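PDB 1Z05: transcriptional regulator, ROK family from Vibrio cholerae O1 biovar eltor, which probably binds DNA as a zinc-containing transcriptional regulator of the ROK family, a homologue of Mlc linked to carbohydrate metabolism. Local coordinates for residues 175-180 against 189-194; 220-225 against 237-242; 185-190 against 198-203. All coordinates share one frame; numbering follows the deposited sequence.

Contacts 1 and 3 are neighbours, their centres about 9 Å apart, and both are built on the hairpin of strands 179-181 and 186-189; they share Q189 and M190. L176 CD1 of contact 1 meets V187 CG2 of contact 3 at 3.6 Å, so the two contacts pack directly on one another. Contact 2 lies about 18 Å from contact 1 and 22 Å from contact 3, measured between centres, and joins helix 217-228 to strand 237-242 of a second five-stranded sheet, not the one that holds strand 168-176. It still touches contact 1, through T175 CG2 and A220 CB at 3.6 Å. A bound zinc ion lies about 13 Å from the side chain of Q189, which contacts 1 and 3 share.

Contact 1. Residues 175-180 against 189-194; sequences TLPGLV and QMPHYN. With SO4 (sulfate ion), chain F.
M190 and L176 meet at about a right angle, the thioether end of one lying across the isobutyl group of the other. M190 CE comes within 3.5 Å of L176 CD1, and SD touches the same methyl. The methionine gets there because its CG sits between the backbone N and the carbonyl carbon (chi1 68°) and the chain then bends at chi3, -55°, which brings CE back over the 175-180 segment. A flexible, unbranched thioether suits a place where the tip must turn in beside both a leucine and a proline.

The two prolines meet obliquely, ring against ring, with P177 CB 3.8 Å from P191 CG. Being rigid, they keep their shape in this packing, and R117 lies against both. Between these apolar groups and the next pair runs G178, whose CA is 4.0 Å from that of M190. Its phi of 112°, together with the closeness of Q189 O and M190 CB, leaves no room for a beta carbon, so glycine fits.

L179 and Q189 lie alongside each other, pointing the same way. The extended glutamine chain puts NE2 3.4 Å from L179 CD1, so the leucine methyl packs on the amide end and on CG behind it. Their backbones are joined by a hydrogen bond from L179 N to Q189 O, 2.9 Å long.

Farther along, H192 N donates a hydrogen bond to a sulfate, probably from the crystallisation liquor, at 3.1 Å. The whole is the open end of a beta hairpin, strands 179-181 and 186-189, where the chain enters from strand 168-176 of a mixed five-stranded sheet of the ROK-family fold and leaves into the loop before helix 200-208.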
loop_
_atom_site.group_PDB
_atom_site.type_symbol
_atom_site.label_atom_id
_atom_site.label_comp_id
_atom_site.label_asym_id
_atom_site.label_seq_id
_atom_site.Cartn_x
_atom_site.Cartn_y
_atom_site.Cartn_z
ATOM N N THR A 175 8.131 -14.384 -13.871
ATOM C CA THR A 175 7.772 -14.379 -12.457
ATOM C C THR A 175 8.556 -15.478 -11.767
ATOM O O THR A 175 8.960 -16.458 -12.403
ATOM C CB THR A 175 6.245 -14.566 -12.242
ATOM O OG1 THR A 175 5.814 -15.766 -12.904
ATOM C CG2 THR A 175 5.478 -13.374 -12.822
ATOM N N LEU A 176 8.810 -15.291 -10.475
ATOM C CA LEU A 176 9.669 -16.189 -9.723
ATOM C C LEU A 176 9.505 -15.908 -8.234
ATOM O O LEU A 176 9.149 -14.795 -7.851
ATOM C CB LEU A 176 11.149 -15.988 -10.121
ATOM C CG LEU A 176 11.778 -14.598 -9.935
ATOM C CD1 LEU A 176 13.254 -14.728 -9.694
ATOM C CD2 LEU A 176 11.532 -13.709 -11.143
ATOM N N PRO A 177 9.766 -16.915 -7.388
ATOM C CA PRO A 177 9.789 -16.655 -5.936
ATOM C C PRO A 177 11.015 -15.802 -5.570
ATOM O O PRO A 177 11.961 -15.729 -6.355
ATOM C CB PRO A 177 9.918 -18.055 -5.333
ATOM C CG PRO A 177 10.601 -18.872 -6.418
ATOM C CD PRO A 177 10.051 -18.326 -7.713
ATOM N N GLY A 178 10.998 -15.165 -4.404
ATOM C CA GLY A 178 12.167 -14.423 -3.932
ATOM C C GLY A 178 12.006 -12.916 -3.873
ATOM O O GLY A 178 10.914 -12.395 -4.069
ATOM N N LEU A 179 13.104 -12.215 -3.592
ATOM C CA LEU A 179 13.077 -10.752 -3.515
ATOM C C LEU A 179 13.333 -10.142 -4.887
ATOM O O LEU A 179 14.380 -10.373 -5.499
ATOM C CB LEU A 179 14.091 -10.224 -2.486
ATOM C CG LEU A 179 14.017 -10.719 -1.038
ATOM C CD1 LEU A 179 15.084 -10.038 -0.174
ATOM C CD2 LEU A 179 12.630 -10.525 -0.420
ATOM N N VAL A 180 12.369 -9.371 -5.369
ATOM C CA VAL A 180 12.407 -8.853 -6.732
ATOM C C VAL A 180 12.108 -7.355 -6.729
ATOM O O VAL A 180 11.094 -6.907 -6.173
ATOM C CB VAL A 180 11.418 -9.621 -7.664
ATOM C CG1 VAL A 180 11.402 -9.044 -9.077
ATOM C CG2 VAL A 180 11.717 -11.133 -7.678
ATOM N N GLN A 189 17.614 -11.852 -4.365
ATOM C CA GLN A 189 17.957 -13.185 -3.886
ATOM C C GLN A 189 16.707 -14.026 -4.054
ATOM O O GLN A 189 15.609 -13.476 -4.194
ATOM C CB GLN A 189 18.442 -13.161 -2.424
ATOM C CG GLN A 189 17.372 -13.283 -1.350
ATOM C CD GLN A 189 17.926 -13.110 0.057
ATOM O OE1 GLN A 189 19.075 -13.463 0.344
ATOM N NE2 GLN A 189 17.106 -12.570 0.943
ATOM N N MET A 190 16.868 -15.346 -4.075
ATOM C CA MET A 190 15.724 -16.227 -4.280
ATOM C C MET A 190 15.958 -17.629 -3.720
ATOM O O MET A 190 17.104 -17.997 -3.432
ATOM C CB MET A 190 15.350 -16.268 -5.770
ATOM C CG MET A 190 16.356 -16.948 -6.677
ATOM S SD MET A 190 15.792 -16.969 -8.380
ATOM C CE MET A 190 14.179 -17.759 -8.208
ATOM N N PRO A 191 14.874 -18.416 -3.552
ATOM C CA PRO A 191 15.056 -19.800 -3.099
ATOM C C PRO A 191 15.715 -20.643 -4.187
ATOM O O PRO A 191 15.664 -20.276 -5.364
ATOM C CB PRO A 191 13.623 -20.296 -2.856
ATOM C CG PRO A 191 12.746 -19.090 -2.937
ATOM C CD PRO A 191 13.453 -18.085 -3.763
ATOM N N HIS A 192 16.340 -21.750 -3.780
ATOM C CA HIS A 192 16.895 -22.762 -4.695
ATOM C C HIS A 192 18.194 -22.331 -5.378
ATOM O O HIS A 192 19.214 -23.007 -5.255
ATOM C CB HIS A 192 15.855 -23.203 -5.741
ATOM C CG HIS A 192 16.316 -24.329 -6.613
ATOM N ND1 HIS A 192 16.246 -25.649 -6.222
ATOM C CD2 HIS A 192 16.861 -24.333 -7.853
ATOM C CE1 HIS A 192 16.722 -26.418 -7.185
ATOM N NE2 HIS A 192 17.103 -25.644 -8.185
ATOM N N TYR A 193 18.146 -21.212 -6.097
ATOM C CA TYR A 193 19.309 -20.719 -6.830
ATOM C C TYR A 193 20.181 -19.830 -5.948
ATOM O O TYR A 193 19.697 -19.197 -5.003
ATOM C CB TYR A 193 18.884 -19.970 -8.100
ATOM C CG TYR A 193 17.976 -20.763 -9.012
ATOM C CD1 TYR A 193 18.500 -21.720 -9.884
ATOM C CD2 TYR A 193 16.594 -20.565 -8.999
ATOM C CE1 TYR A 193 17.677 -22.458 -10.722
ATOM C CE2 TYR A 193 15.751 -21.300 -9.842
ATOM C CZ TYR A 193 16.308 -22.248 -10.700
ATOM O OH TYR A 193 15.508 -22.986 -11.543
ATOM N N ASN A 194 21.474 -19.809 -6.250
ATOM C CA ASN A 194 22.410 -18.939 -5.563
ATOM C C ASN A 194 22.500 -17.614 -6.316
ATOM O O ASN A 194 23.313 -17.455 -7.234
ATOM C CB ASN A 194 23.778 -19.613 -5.448
ATOM C CG ASN A 194 24.805 -18.744 -4.741
ATOM O OD1 ASN A 194 24.458 -17.866 -3.942
ATOM N ND2 ASN A 194 26.081 -18.990 -5.031
HETATM S S SO4 F . 16.755 -22.910 -0.509
HETATM O O1 SO4 F . 17.854 -23.566 -1.213
HETATM O O2 SO4 F . 16.844 -21.468 -0.704
HETATM O O3 SO4 F . 15.478 -23.402 -1.020
HETATM O O4 SO4 F . 16.847 -23.212 0.919
#

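Contact 2. Residues 220-225 against 237-242; sequences AWALAE and SVLISI
W221 lays its indole against L239, the two side chains crossing at about a right angle. Its CB, on the side of helix 217-228 that looks at the strand, already lies 4.0 Å from L239 CD2. With CG anti to the backbone N (chi1 -180°), the ring is carried out beneath that same methyl. CG and CD2 each approach it to 3.5 Å, and CD1, CE2, CE3 and NE1 lie below it, somewhat farther off. CD2 of the leucine therefore stands over the face of the five-membered ring, 3.6 Å from its centroid and 17° off the normal, a CH-pi contact.

The axes of the helix and strand segments come within 8.6 Å at an angle of 128°. This is helix-on-sheet packing of an alpha/beta fold: the helix follows strand 212-216 of one five-stranded sheet and rests here on strand 237-242, the central strand of the other, in a family grouped with the ASKHA ATPases. A222 is small enough to let the two elements come close, its CB 4.1 Å from L239 CB.

At the far end of the indole, CZ3 meets S241 OG at the ring edge, 3.6 Å away; a short serine side chain suits a place against the ring edge. On the pyrrole side, NE1 donates to E225 OE2 at 3.0 Å, the acceptor somewhat out of the indole plane. In that buried carboxylate, one turn farther along the helix, OE2 also accepts from F401 N, and OE1 from H230 N and R400 N.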
loop_
_atom_site.group_PDB
_atom_site.type_symbol
_atom_site.label_atom_id
_atom_site.label_comp_id
_atom_site.label_asym_id
_atom_site.label_seq_id
_atom_site.Cartn_x
_atom_site.Cartn_y
_atom_site.Cartn_z
ATOM N N ALA A 220 2.454 -11.125 -8.445
ATOM C CA ALA A 220 1.931 -11.177 -9.811
ATOM C C ALA A 220 0.703 -12.088 -9.914
ATOM O O ALA A 220 -0.201 -11.841 -10.716
ATOM C CB ALA A 220 3.017 -11.623 -10.788
ATOM N N TRP A 221 0.676 -13.141 -9.102
ATOM C CA TRP A 221 -0.481 -14.011 -9.023
ATOM C C TRP A 221 -1.704 -13.263 -8.454
ATOM O O TRP A 221 -2.810 -13.399 -8.969
ATOM C CB TRP A 221 -0.116 -15.255 -8.207
ATOM C CG TRP A 221 -1.170 -16.286 -8.014
ATOM C CD1 TRP A 221 -2.367 -16.413 -8.680
ATOM C CD2 TRP A 221 -1.104 -17.381 -7.098
ATOM N NE1 TRP A 221 -3.060 -17.500 -8.201
ATOM C CE2 TRP A 221 -2.306 -18.117 -7.235
ATOM C CE3 TRP A 221 -0.151 -17.806 -6.160
ATOM C CZ2 TRP A 221 -2.576 -19.263 -6.468
ATOM C CZ3 TRP A 221 -0.422 -18.948 -5.397
ATOM C CH2 TRP A 221 -1.622 -19.662 -5.562
ATOM N N ALA A 222 -1.509 -12.456 -7.415
ATOM C CA ALA A 222 -2.618 -11.644 -6.890
ATOM C C ALA A 222 -3.191 -10.728 -7.982
ATOM O O ALA A 222 -4.402 -10.557 -8.074
ATOM C CB ALA A 222 -2.179 -10.836 -5.683
ATOM N N LEU A 223 -2.311 -10.151 -8.804
ATOM C CA LEU A 223 -2.734 -9.354 -9.970
ATOM C C LEU A 223 -3.504 -10.151 -11.018
ATOM O O LEU A 223 -4.491 -9.649 -11.561
ATOM C CB LEU A 223 -1.531 -8.646 -10.612
ATOM C CG LEU A 223 -1.801 -7.637 -11.745
ATOM C CD1 LEU A 223 -2.646 -6.457 -11.267
ATOM C CD2 LEU A 223 -0.508 -7.139 -12.375
ATOM N N ALA A 224 -3.056 -11.376 -11.318
ATOM C CA ALA A 224 -3.795 -12.263 -12.210
ATOM C C ALA A 224 -5.186 -12.596 -11.684
ATOM O O ALA A 224 -6.128 -12.720 -12.454
ATOM C CB ALA A 224 -3.015 -13.557 -12.486
ATOM N N GLU A 225 -5.313 -12.755 -10.374
ATOM C CA GLU A 225 -6.627 -12.998 -9.793
ATOM C C GLU A 225 -7.541 -11.773 -9.963
ATOM O O GLU A 225 -8.723 -11.911 -10.240
ATOM C CB GLU A 225 -6.510 -13.446 -8.332
ATOM C CG GLU A 225 -5.824 -14.821 -8.121
ATOM C CD GLU A 225 -6.575 -16.022 -8.731
ATOM O OE1 GLU A 225 -7.830 -16.012 -8.834
ATOM O OE2 GLU A 225 -5.887 -16.998 -9.101
ATOM N N SER A 237 -8.466 -6.712 -2.097
ATOM C CA SER A 237 -8.487 -8.138 -1.813
ATOM C C SER A 237 -7.126 -8.627 -1.336
ATOM O O SER A 237 -6.103 -7.929 -1.480
ATOM C CB SER A 237 -8.899 -8.924 -3.067
ATOM O OG SER A 237 -7.945 -8.739 -4.102
ATOM N N VAL A 238 -7.115 -9.841 -0.788
ATOM C CA VAL A 238 -5.878 -10.472 -0.373
ATOM C C VAL A 238 -5.873 -11.902 -0.897
ATOM O O VAL A 238 -6.847 -12.634 -0.727
ATOM C CB VAL A 238 -5.708 -10.460 1.165
ATOM C CG1 VAL A 238 -4.363 -11.085 1.562
ATOM C CG2 VAL A 238 -5.785 -9.029 1.707
ATOM N N LEU A 239 -4.783 -12.269 -1.563
ATOM C CA LEU A 239 -4.536 -13.647 -1.962
ATOM C C LEU A 239 -3.557 -14.260 -0.972
ATOM O O LEU A 239 -2.463 -13.731 -0.768
ATOM C CB LEU A 239 -3.974 -13.711 -3.392
ATOM C CG LEU A 239 -3.399 -15.067 -3.849
ATOM C CD1 LEU A 239 -4.486 -16.104 -4.070
ATOM C CD2 LEU A 239 -2.564 -14.899 -5.104
ATOM N N ILE A 240 -3.955 -15.367 -0.350
ATOM C CA ILE A 240 -3.059 -16.091 0.541
ATOM C C ILE A 240 -2.466 -17.302 -0.162
ATOM O O ILE A 240 -3.180 -18.245 -0.541
ATOM C CB ILE A 240 -3.727 -16.495 1.893
ATOM C CG1 ILE A 240 -4.407 -15.279 2.552
ATOM C CG2 ILE A 240 -2.698 -17.178 2.812
ATOM C CD1 ILE A 240 -3.437 -14.189 3.046
ATOM N N SER A 241 -1.152 -17.244 -0.352
ATOM C CA SER A 241 -0.406 -18.304 -1.000
ATOM C C SER A 241 0.196 -19.216 0.058
ATOM O O SER A 241 0.995 -18.781 0.883
ATOM C CB SER A 241 0.680 -17.727 -1.912
ATOM O OG SER A 241 1.526 -18.750 -2.423
ATOM N N ILE A 242 -0.212 -20.481 0.018
ATOM C CA ILE A 242 0.259 -21.500 0.935
ATOM C C ILE A 242 1.010 -22.554 0.122
ATOM O O ILE A 242 0.401 -23.314 -0.639
ATOM C CB ILE A 242 -0.929 -22.153 1.706
ATOM C CG1 ILE A 242 -1.814 -21.071 2.327
ATOM C CG2 ILE A 242 -0.422 -23.149 2.765
ATOM C CD1 ILE A 242 -3.306 -21.422 2.362
#

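Contact 3. Residues 185-190 against 198-203; sequences GIVLQM and LALGPE
V187 and L198 are joined by a single antiparallel bridge, a hydrogen-bonded pair: V187 N donates to L198 O at 2.8 Å, and L198 N donates in turn to V187 O over the same distance. The second of these bonds is the more bent, 137° at the hydrogen against 164°. A third bond runs from G201 N to G185 O, 2.9 Å long and nearly straight; it lies in the carbonyl plane on a lone pair. The first turn of helix 200-208 is thus tied to the residue just before strand 186-189 through one of its amides, which no bond within the helix would use.

A CA-H...O contact lies beside the bridge, I186 CA to L198 O at 3.4 Å.

Apolar packing adds a second layer. V187 and L200 lie side by side and point the same way, V187 CG2 meeting L200 CD2 at 4.0 Å. V187 places this methyl beside its own backbone N, with CG1 anti to it (chi1 -176°), and a beta-branched residue suits the extended strand.

Close backbone packing makes a further group. G185, at positive phi and close against G201 and P202, is well served by having no side chain. P202 suits the first turn of a helix, where its missing N-H costs no bond; its CD rests 3.7 Å from G185 O.

G185 and I186 both face N181, a G1 beta bulge in the hairpin with strand 179-181. Toward the large sheet, V187 packs on L176 and L200 on I174, both of strand 168-176, while L198 reaches Q144 and L148 of helix 144-161.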
loop_
_atom_site.group_PDB
_atom_site.type_symbol
_atom_site.label_atom_id
_atom_site.label_comp_id
_atom_site.label_asym_id
_atom_site.label_seq_id
_atom_site.Cartn_x
_atom_site.Cartn_y
_atom_site.Cartn_z
ATOM N N GLY A 185 13.975 -4.601 -12.519
ATOM C CA GLY A 185 14.122 -5.935 -13.112
ATOM C C GLY A 185 15.226 -6.746 -12.455
ATOM O O GLY A 185 15.855 -7.587 -13.096
ATOM N N ILE A 186 15.454 -6.494 -11.166
ATOM C CA ILE A 186 16.551 -7.112 -10.424
ATOM C C ILE A 186 16.019 -8.131 -9.424
ATOM O O ILE A 186 15.103 -7.835 -8.647
ATOM C CB ILE A 186 17.387 -6.048 -9.683
ATOM C CG1 ILE A 186 18.173 -5.192 -10.683
ATOM C CG2 ILE A 186 18.334 -6.693 -8.657
ATOM C CD1 ILE A 186 18.829 -3.963 -10.055
ATOM N N VAL A 187 16.588 -9.332 -9.463
ATOM C CA VAL A 187 16.311 -10.347 -8.451
ATOM C C VAL A 187 17.392 -10.259 -7.377
ATOM O O VAL A 187 18.548 -10.599 -7.632
ATOM C CB VAL A 187 16.310 -11.773 -9.041
ATOM C CG1 VAL A 187 15.906 -12.784 -7.951
ATOM C CG2 VAL A 187 15.374 -11.856 -10.250
ATOM N N LEU A 188 17.019 -9.805 -6.183
ATOM C CA LEU A 188 17.999 -9.583 -5.118
ATOM C C LEU A 188 18.518 -10.897 -4.540
ATOM O O LEU A 188 19.704 -11.040 -4.258
ATOM C CB LEU A 188 17.425 -8.693 -4.006
ATOM C CG LEU A 188 17.100 -7.234 -4.351
ATOM C CD1 LEU A 188 15.673 -7.093 -4.867
ATOM C CD2 LEU A 188 17.300 -6.361 -3.121
ATOM N N GLN A 189 17.614 -11.852 -4.365
ATOM C CA GLN A 189 17.957 -13.185 -3.886
ATOM C C GLN A 189 16.707 -14.026 -4.054
ATOM O O GLN A 189 15.609 -13.476 -4.194
ATOM C CB GLN A 189 18.442 -13.161 -2.424
ATOM C CG GLN A 189 17.372 -13.283 -1.350
ATOM C CD GLN A 189 17.926 -13.110 0.057
ATOM O OE1 GLN A 189 19.075 -13.463 0.344
ATOM N NE2 GLN A 189 17.106 -12.570 0.943
ATOM N N MET A 190 16.868 -15.346 -4.075
ATOM C CA MET A 190 15.724 -16.227 -4.280
ATOM C C MET A 190 15.958 -17.629 -3.720
ATOM O O MET A 190 17.104 -17.997 -3.432
ATOM C CB MET A 190 15.350 -16.268 -5.770
ATOM C CG MET A 190 16.356 -16.948 -6.677
ATOM S SD MET A 190 15.792 -16.969 -8.380
ATOM C CE MET A 190 14.179 -17.759 -8.208
ATOM N N LEU A 198 20.745 -10.237 -9.353
ATOM C CA LEU A 198 20.782 -10.585 -10.774
ATOM C C LEU A 198 19.894 -9.639 -11.581
ATOM O O LEU A 198 18.677 -9.572 -11.358
ATOM C CB LEU A 198 20.378 -12.050 -10.998
ATOM C CG LEU A 198 20.089 -12.502 -12.440
ATOM C CD1 LEU A 198 21.359 -12.545 -13.292
ATOM C CD2 LEU A 198 19.366 -13.846 -12.472
ATOM N N ALA A 199 20.510 -8.922 -12.524
ATOM C CA ALA A 199 19.799 -7.973 -13.379
ATOM C C ALA A 199 19.062 -8.706 -14.498
ATOM O O ALA A 199 19.407 -8.587 -15.676
ATOM C CB ALA A 199 20.770 -6.943 -13.949
ATOM N N LEU A 200 18.033 -9.450 -14.114
ATOM C CA LEU A 200 17.324 -10.356 -15.011
ATOM C C LEU A 200 16.594 -9.648 -16.155
ATOM O O LEU A 200 16.689 -10.070 -17.310
ATOM C CB LEU A 200 16.340 -11.219 -14.209
ATOM C CG LEU A 200 15.644 -12.370 -14.932
ATOM C CD1 LEU A 200 16.676 -13.355 -15.495
ATOM C CD2 LEU A 200 14.675 -13.070 -13.974
ATOM N N GLY A 201 15.849 -8.593 -15.825
ATOM C CA GLY A 201 15.189 -7.754 -16.837
ATOM C C GLY A 201 16.149 -7.142 -17.856
ATOM O O GLY A 201 15.995 -7.373 -19.055
ATOM N N PRO A 202 17.135 -6.345 -17.390
ATOM C CA PRO A 202 18.136 -5.768 -18.304
ATOM C C PRO A 202 18.859 -6.797 -19.190
ATOM O O PRO A 202 19.120 -6.515 -20.370
ATOM C CB PRO A 202 19.131 -5.081 -17.352
ATOM C CG PRO A 202 18.322 -4.772 -16.128
ATOM C CD PRO A 202 17.350 -5.914 -15.993
ATOM N N GLU A 203 19.173 -7.966 -18.633
ATOM C CA GLU A 203 19.877 -9.015 -19.381
ATOM C C GLU A 203 19.009 -9.633 -20.477
ATOM O O GLU A 203 19.489 -9.892 -21.578
ATOM C CB GLU A 203 20.414 -10.106 -18.447
ATOM C CG GLU A 203 21.585 -9.660 -17.562
ATOM C CD GLU A 203 22.899 -9.490 -18.323
ATOM O OE1 GLU A 203 23.034 -10.038 -19.444
ATOM O OE2 GLU A 203 23.806 -8.810 -17.785
#